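Local coordinates for poly A polymerase (Aquifex aeolicus, PDB 4WBY), which adds the terminal adenosine to tRNA ending in CC, using ATP and magnesium, and so completes the CCA end, at residues R14-I19 / K59-R64; G24-I29 / A126-L131. All coordinates share one frame; numbering follows the deposited sequence.

Contact 1 (R14-I19 / K59-R64); sequences REVGQI and KELARR
E15 and R64 bring opposite charges together here without forming a direct salt bridge. E15 OE2 stays 4.4 Å from R64 NH1. A single water spans the gap, donating to E15 OE2 and accepting from R64 NH1. The contact packs helix 7-22 against helix 54-65 on one face of the mixed sheet of the nucleotidyltransferase head domain. The axes of the two segments come no closer than 10.6 Å, and their directions differ by 122°. L61 has its CG anti to the backbone N (chi1 -178°), and chi2 (67°) turns CD1 to E15 and leaves CD2 to V16. CD1 lies 3.6 Å from E15 CD, at the end of the glutamate chain. CD2 meets V16 CG2 at 4.0 Å. V16 and L61 both rest on F89 of strand 85-91. I19 CD1 meets L61 CD1 at 3.9 Å, the two side chains crossing at about a right angle. I19 CG1 sits over one face of the R64 guanidinium, 3.5 Å above the plane and offset toward the rim. The bridging water and E60 OE2 both lie at the edge of that guanidinium, in its plane. E60 OE2 takes R64 NE on its anti side, at 2.6 Å, and R63 NH2 on its syn side. Two arginines on one carboxylate would probably favour its ionised form. Further out, R64 NH2 makes a salt bridge with E22, and E15 OE1 is hydrogen-bonded to H65. R63 grips E60 side-on, its NE donating to E60 OE1 at 3.1 Å from above the carboxylate plane.

Contact 2 (G24-I29 / A126-L131); sequences GLRAYI and AISVNL
N130 reaches across to A27 and extends the pairing of two antiparallel strands through its side chain. Its OD1 accepts from A27 N at 2.9 Å, in the carbonyl plane and on a lone pair. Strands 26-30 and 126-128 are neighbours in the central sheet of the head domain. I29 and I127 form a hydrogen-bonded pair: I29 N donates to I127 O, and I127 N to I29 O at 2.8 Å. Y28 and S128 form the next, non-hydrogen-bonded pair. V129 N adds a weak bond to A27 O. On the face that carries I29 and I127, I29 CD1 packs on V129 CG1 at 3.8 Å, the two side chains crossing at about a right angle. On the other face, the amide of N130 packs against both R26 and Y28. Its ND2 lies 3.2 Å above the R26 guanidinium plane, offset toward the rim, and 3.5 Å from Y28 CE1, over the ring. S128 holds this amide in place. S128 OG accepts from N130 N, which makes an ST turn, and also from N130 ND2. The R26 chain bends at chi3 (67°), and its NE donates to Y28 OH with that oxygen near the guanidinium plane. R26 NH2 makes a salt bridge with E132. An alanine in place of R26 would probably cost E132 this partner, take a donor from Y28 OH and uncover one side of the N130 amide. In the next shell, Y28 OH is hydrogen-bonded to E51 of strand 45-51, and S128 OG to D133. A water lies between L25 O and N130 OD1, 2.8 Å from L25 O and 3.0 Å from N130 OD1.

Contacts 1 and 2 lie about 12 Å apart between centres and meet directly through V16. V16 CG1 is 3.7 Å from A27 CB and 4.0 Å from V129 CG2, so V16 packs on strand 26-30 and on the loop after strand 126-128, while its CG2 faces helix 54-65. Strand 26-30 follows helix 7-22 after a short turn, and the segments of the two contacts alternate along the chain. Contact 2 is nearer the active site. The side chain of I29 is about 4 Å from that of V34, an ATP-binding residue, and about 6 Å from that of D47, an inferred magnesium ligand. The V16 side chain is about 11 Å from that of D47.

Contact 1 (R14-I19 / K59-R64)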
loop_
_atom_site.group_PDB
_atom_site.type_symbol
_atom_site.label_atom_id
_atom_site.label_comp_id
_atom_site.label_asym_id
_atom_site.label_seq_id
_atom_site.Cartn_x
_atom_site.Cartn_y
_atom_site.Cartn_z
ATOM N N ARG A 14 -9.393 5.966 27.717
ATOM C CA ARG A 14 -9.978 6.477 28.954
ATOM C C ARG A 14 -9.214 7.701 29.449
ATOM O O ARG A 14 -9.811 8.720 29.817
ATOM C CB ARG A 14 -9.975 5.400 30.046
ATOM C CG ARG A 14 -10.936 4.245 29.816
ATOM C CD ARG A 14 -12.379 4.626 30.111
ATOM N NE ARG A 14 -13.247 3.468 29.930
ATOM C CZ ARG A 14 -14.562 3.481 30.119
ATOM N NH1 ARG A 14 -15.164 4.596 30.505
ATOM N NH2 ARG A 14 -15.274 2.380 29.919
ATOM N N GLU A 15 -7.887 7.589 29.466
ATOM C CA GLU A 15 -7.045 8.658 29.981
ATOM C C GLU A 15 -7.139 9.917 29.123
ATOM O O GLU A 15 -7.161 11.028 29.647
ATOM C CB GLU A 15 -5.595 8.194 30.076
ATOM C CG GLU A 15 -4.690 9.216 30.746
ATOM C CD GLU A 15 -3.306 8.679 31.019
ATOM O OE1 GLU A 15 -2.967 7.615 30.467
ATOM O OE2 GLU A 15 -2.559 9.337 31.764
ATOM N N VAL A 16 -7.181 9.751 27.802
ATOM C CA VAL A 16 -7.328 10.908 26.926
ATOM C C VAL A 16 -8.629 11.670 27.236
ATOM O O VAL A 16 -8.623 12.898 27.306
ATOM C CB VAL A 16 -7.274 10.487 25.446
ATOM C CG1 VAL A 16 -7.777 11.602 24.531
ATOM C CG2 VAL A 16 -5.855 10.114 25.085
ATOM N N GLY A 17 -9.731 10.953 27.459
ATOM C CA GLY A 17 -10.983 11.597 27.832
ATOM C C GLY A 17 -10.901 12.319 29.171
ATOM O O GLY A 17 -11.500 13.387 29.352
ATOM N N GLN A 18 -10.177 11.731 30.124
ATOM C CA GLN A 18 -10.006 12.351 31.436
ATOM C C GLN A 18 -9.214 13.647 31.319
ATOM O O GLN A 18 -9.599 14.682 31.876
ATOM C CB GLN A 18 -9.319 11.380 32.391
ATOM C CG GLN A 18 -10.165 10.156 32.741
ATOM C CD GLN A 18 -9.331 8.984 33.260
ATOM O OE1 GLN A 18 -8.107 9.056 33.333
ATOM N NE2 GLN A 18 -10.002 7.889 33.602
ATOM N N ILE A 19 -8.104 13.598 30.591
ATOM C CA ILE A 19 -7.287 14.787 30.405
ATOM C C ILE A 19 -8.073 15.847 29.635
ATOM O O ILE A 19 -8.013 17.028 29.969
ATOM C CB ILE A 19 -5.972 14.455 29.662
ATOM C CG1 ILE A 19 -5.109 13.520 30.517
ATOM C CG2 ILE A 19 -5.187 15.716 29.345
ATOM C CD1 ILE A 19 -3.917 12.965 29.777
ATOM N N LYS A 59 0.912 16.756 24.874
ATOM C CA LYS A 59 2.084 17.012 25.703
ATOM C C LYS A 59 1.839 16.562 27.146
ATOM O O LYS A 59 2.745 16.059 27.810
ATOM C CB LYS A 59 2.469 18.498 25.651
ATOM C CG LYS A 59 3.136 18.898 24.338
ATOM C CD LYS A 59 3.293 20.403 24.204
ATOM C CE LYS A 59 4.180 20.991 25.274
ATOM N NZ LYS A 59 4.373 22.452 25.031
ATOM N N GLU A 60 0.613 16.732 27.630
ATOM C CA GLU A 60 0.300 16.314 28.992
ATOM C C GLU A 60 0.249 14.790 29.111
ATOM O O GLU A 60 0.756 14.220 30.077
ATOM C CB GLU A 60 -1.016 16.935 29.455
ATOM C CG GLU A 60 -1.491 16.456 30.829
ATOM C CD GLU A 60 -0.532 16.813 31.964
ATOM O OE1 GLU A 60 0.318 17.713 31.788
ATOM O OE2 GLU A 60 -0.633 16.190 33.041
ATOM N N LEU A 61 -0.375 14.128 28.139
ATOM C CA LEU A 61 -0.366 12.674 28.118
ATOM C C LEU A 61 1.073 12.148 28.082
ATOM O O LEU A 61 1.429 11.208 28.806
ATOM C CB LEU A 61 -1.164 12.145 26.917
ATOM C CG LEU A 61 -1.273 10.621 26.800
ATOM C CD1 LEU A 61 -2.118 10.035 27.939
ATOM C CD2 LEU A 61 -1.823 10.198 25.429
ATOM N N ALA A 62 1.902 12.767 27.252
ATOM C CA ALA A 62 3.296 12.349 27.122
ATOM C C ALA A 62 4.067 12.529 28.429
ATOM O O ALA A 62 4.864 11.671 28.804
ATOM C CB ALA A 62 3.968 13.118 26.010
ATOM N N ARG A 63 3.835 13.650 29.106
ATOM C CA ARG A 63 4.477 13.918 30.388
ATOM C C ARG A 63 4.127 12.830 31.409
ATOM O O ARG A 63 4.997 12.309 32.125
ATOM C CB ARG A 63 4.053 15.293 30.912
ATOM C CG ARG A 63 4.720 15.682 32.216
ATOM C CD ARG A 63 4.077 16.924 32.840
ATOM N NE ARG A 63 2.742 16.646 33.362
ATOM C CZ ARG A 63 2.508 16.075 34.539
ATOM N NH1 ARG A 63 3.522 15.731 35.316
ATOM N NH2 ARG A 63 1.263 15.854 34.941
ATOM N N ARG A 64 2.849 12.475 31.465
ATOM C CA ARG A 64 2.417 11.473 32.426
ATOM C C ARG A 64 3.020 10.105 32.142
ATOM O O ARG A 64 3.277 9.334 33.072
ATOM C CB ARG A 64 0.897 11.385 32.449
ATOM C CG ARG A 64 0.265 12.666 32.928
ATOM C CD ARG A 64 -1.237 12.545 33.045
ATOM N NE ARG A 64 -1.830 13.844 33.334
ATOM C CZ ARG A 64 -3.099 14.031 33.683
ATOM N NH1 ARG A 64 -3.920 12.999 33.805
ATOM N NH2 ARG A 64 -3.542 15.255 33.920
HETATM O O HOH W 1 -3.649 10.495 33.730
#

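Contact 2 (G24-I29 / A126-L131)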
loop_
_atom_site.group_PDB
_atom_site.type_symbol
_atom_site.label_atom_id
_atom_site.label_comp_id
_atom_site.label_asym_id
_atom_site.label_seq_id
_atom_site.Cartn_x
_atom_site.Cartn_y
_atom_site.Cartn_z
ATOM N N GLY A 24 -11.016 21.129 29.721
ATOM C CA GLY A 24 -12.231 21.705 29.171
ATOM C C GLY A 24 -12.403 21.447 27.683
ATOM O O GLY A 24 -13.055 22.226 26.982
ATOM N N LEU A 25 -11.824 20.349 27.201
ATOM C CA LEU A 25 -11.878 19.994 25.783
ATOM C C LEU A 25 -12.643 18.702 25.563
ATOM O O LEU A 25 -13.036 18.041 26.517
ATOM C CB LEU A 25 -10.466 19.848 25.220
ATOM C CG LEU A 25 -9.530 21.002 25.570
ATOM C CD1 LEU A 25 -8.148 20.764 24.988
ATOM C CD2 LEU A 25 -10.115 22.323 25.081
ATOM N N ARG A 26 -12.839 18.338 24.299
ATOM C CA ARG A 26 -13.388 17.028 23.949
ATOM C C ARG A 26 -12.466 16.328 22.973
ATOM O O ARG A 26 -11.797 16.980 22.168
ATOM C CB ARG A 26 -14.792 17.149 23.350
ATOM C CG ARG A 26 -15.799 17.704 24.341
ATOM C CD ARG A 26 -17.211 17.747 23.773
ATOM N NE ARG A 26 -17.754 16.412 23.542
ATOM C CZ ARG A 26 -18.257 15.631 24.490
ATOM N NH1 ARG A 26 -18.278 16.038 25.753
ATOM N NH2 ARG A 26 -18.740 14.439 24.176
ATOM N N ALA A 27 -12.432 15.002 23.047
ATOM C CA ALA A 27 -11.547 14.211 22.202
ATOM C C ALA A 27 -12.255 12.983 21.657
ATOM O O ALA A 27 -13.159 12.426 22.302
ATOM C CB ALA A 27 -10.296 13.793 22.977
ATOM N N TYR A 28 -11.801 12.540 20.489
ATOM C CA TYR A 28 -12.442 11.470 19.733
ATOM C C TYR A 28 -11.409 10.652 18.981
ATOM O O TYR A 28 -10.456 11.201 18.450
ATOM C CB TYR A 28 -13.447 12.039 18.717
ATOM C CG TYR A 28 -14.376 13.083 19.277
ATOM C CD1 TYR A 28 -15.647 12.742 19.734
ATOM C CD2 TYR A 28 -13.978 14.412 19.364
ATOM C CE1 TYR A 28 -16.494 13.705 20.259
ATOM C CE2 TYR A 28 -14.810 15.371 19.875
ATOM C CZ TYR A 28 -16.068 15.023 20.311
ATOM O OH TYR A 28 -16.879 16.009 20.817
ATOM N N ILE A 29 -11.602 9.341 18.919
ATOM C CA ILE A 29 -10.851 8.519 17.972
ATOM C C ILE A 29 -11.524 8.714 16.617
ATOM O O ILE A 29 -12.749 8.737 16.550
ATOM C CB ILE A 29 -10.848 7.038 18.376
ATOM C CG1 ILE A 29 -10.185 6.870 19.737
ATOM C CG2 ILE A 29 -10.131 6.192 17.329
ATOM C CD1 ILE A 29 -10.433 5.514 20.368
ATOM N N ALA A 126 -16.339 8.651 14.035
ATOM C CA ALA A 126 -15.544 8.890 15.233
ATOM C C ALA A 126 -16.073 8.059 16.393
ATOM O O ALA A 126 -17.225 7.614 16.382
ATOM C CB ALA A 126 -15.558 10.367 15.596
ATOM N N ILE A 127 -15.218 7.843 17.386
ATOM C CA ILE A 127 -15.631 7.245 18.644
ATOM C C ILE A 127 -15.344 8.235 19.755
ATOM O O ILE A 127 -14.197 8.657 19.932
ATOM C CB ILE A 127 -14.890 5.919 18.930
ATOM C CG1 ILE A 127 -15.148 4.913 17.806
ATOM C CG2 ILE A 127 -15.327 5.343 20.281
ATOM C CD1 ILE A 127 -14.165 3.752 17.776
ATOM N N SER A 128 -16.370 8.618 20.507
ATOM C CA SER A 128 -16.140 9.497 21.646
ATOM C C SER A 128 -15.342 8.784 22.731
ATOM O O SER A 128 -15.661 7.656 23.094
ATOM C CB SER A 128 -17.460 9.982 22.241
ATOM O OG SER A 128 -17.191 10.759 23.396
ATOM N N VAL A 129 -14.319 9.443 23.268
ATOM C CA VAL A 129 -13.667 8.914 24.453
ATOM C C VAL A 129 -13.957 9.832 25.634
ATOM O O VAL A 129 -13.301 9.774 26.672
ATOM C CB VAL A 129 -12.146 8.721 24.241
ATOM C CG1 VAL A 129 -11.922 7.691 23.126
ATOM C CG2 VAL A 129 -11.434 10.048 23.947
ATOM N N ASN A 130 -14.972 10.671 25.479
ATOM C CA ASN A 130 -15.310 11.621 26.528
ATOM C C ASN A 130 -16.079 10.991 27.671
ATOM O O ASN A 130 -16.659 9.918 27.525
ATOM C CB ASN A 130 -16.075 12.790 25.920
ATOM C CG ASN A 130 -15.262 13.478 24.868
ATOM O OD1 ASN A 130 -14.261 14.128 25.183
ATOM N ND2 ASN A 130 -15.638 13.290 23.597
ATOM N N LEU A 131 -16.060 11.662 28.821
ATOM C CA LEU A 131 -16.531 11.045 30.051
ATOM C C LEU A 131 -18.005 10.680 30.021
ATOM O O LEU A 131 -18.395 9.664 30.582
ATOM C CB LEU A 131 -16.278 11.962 31.254
ATOM C CG LEU A 131 -14.815 12.257 31.592
ATOM C CD1 LEU A 131 -14.737 13.133 32.832
ATOM C CD2 LEU A 131 -14.019 10.969 31.800
HETATM O O HOH W 2 -14.775 16.037 27.473
#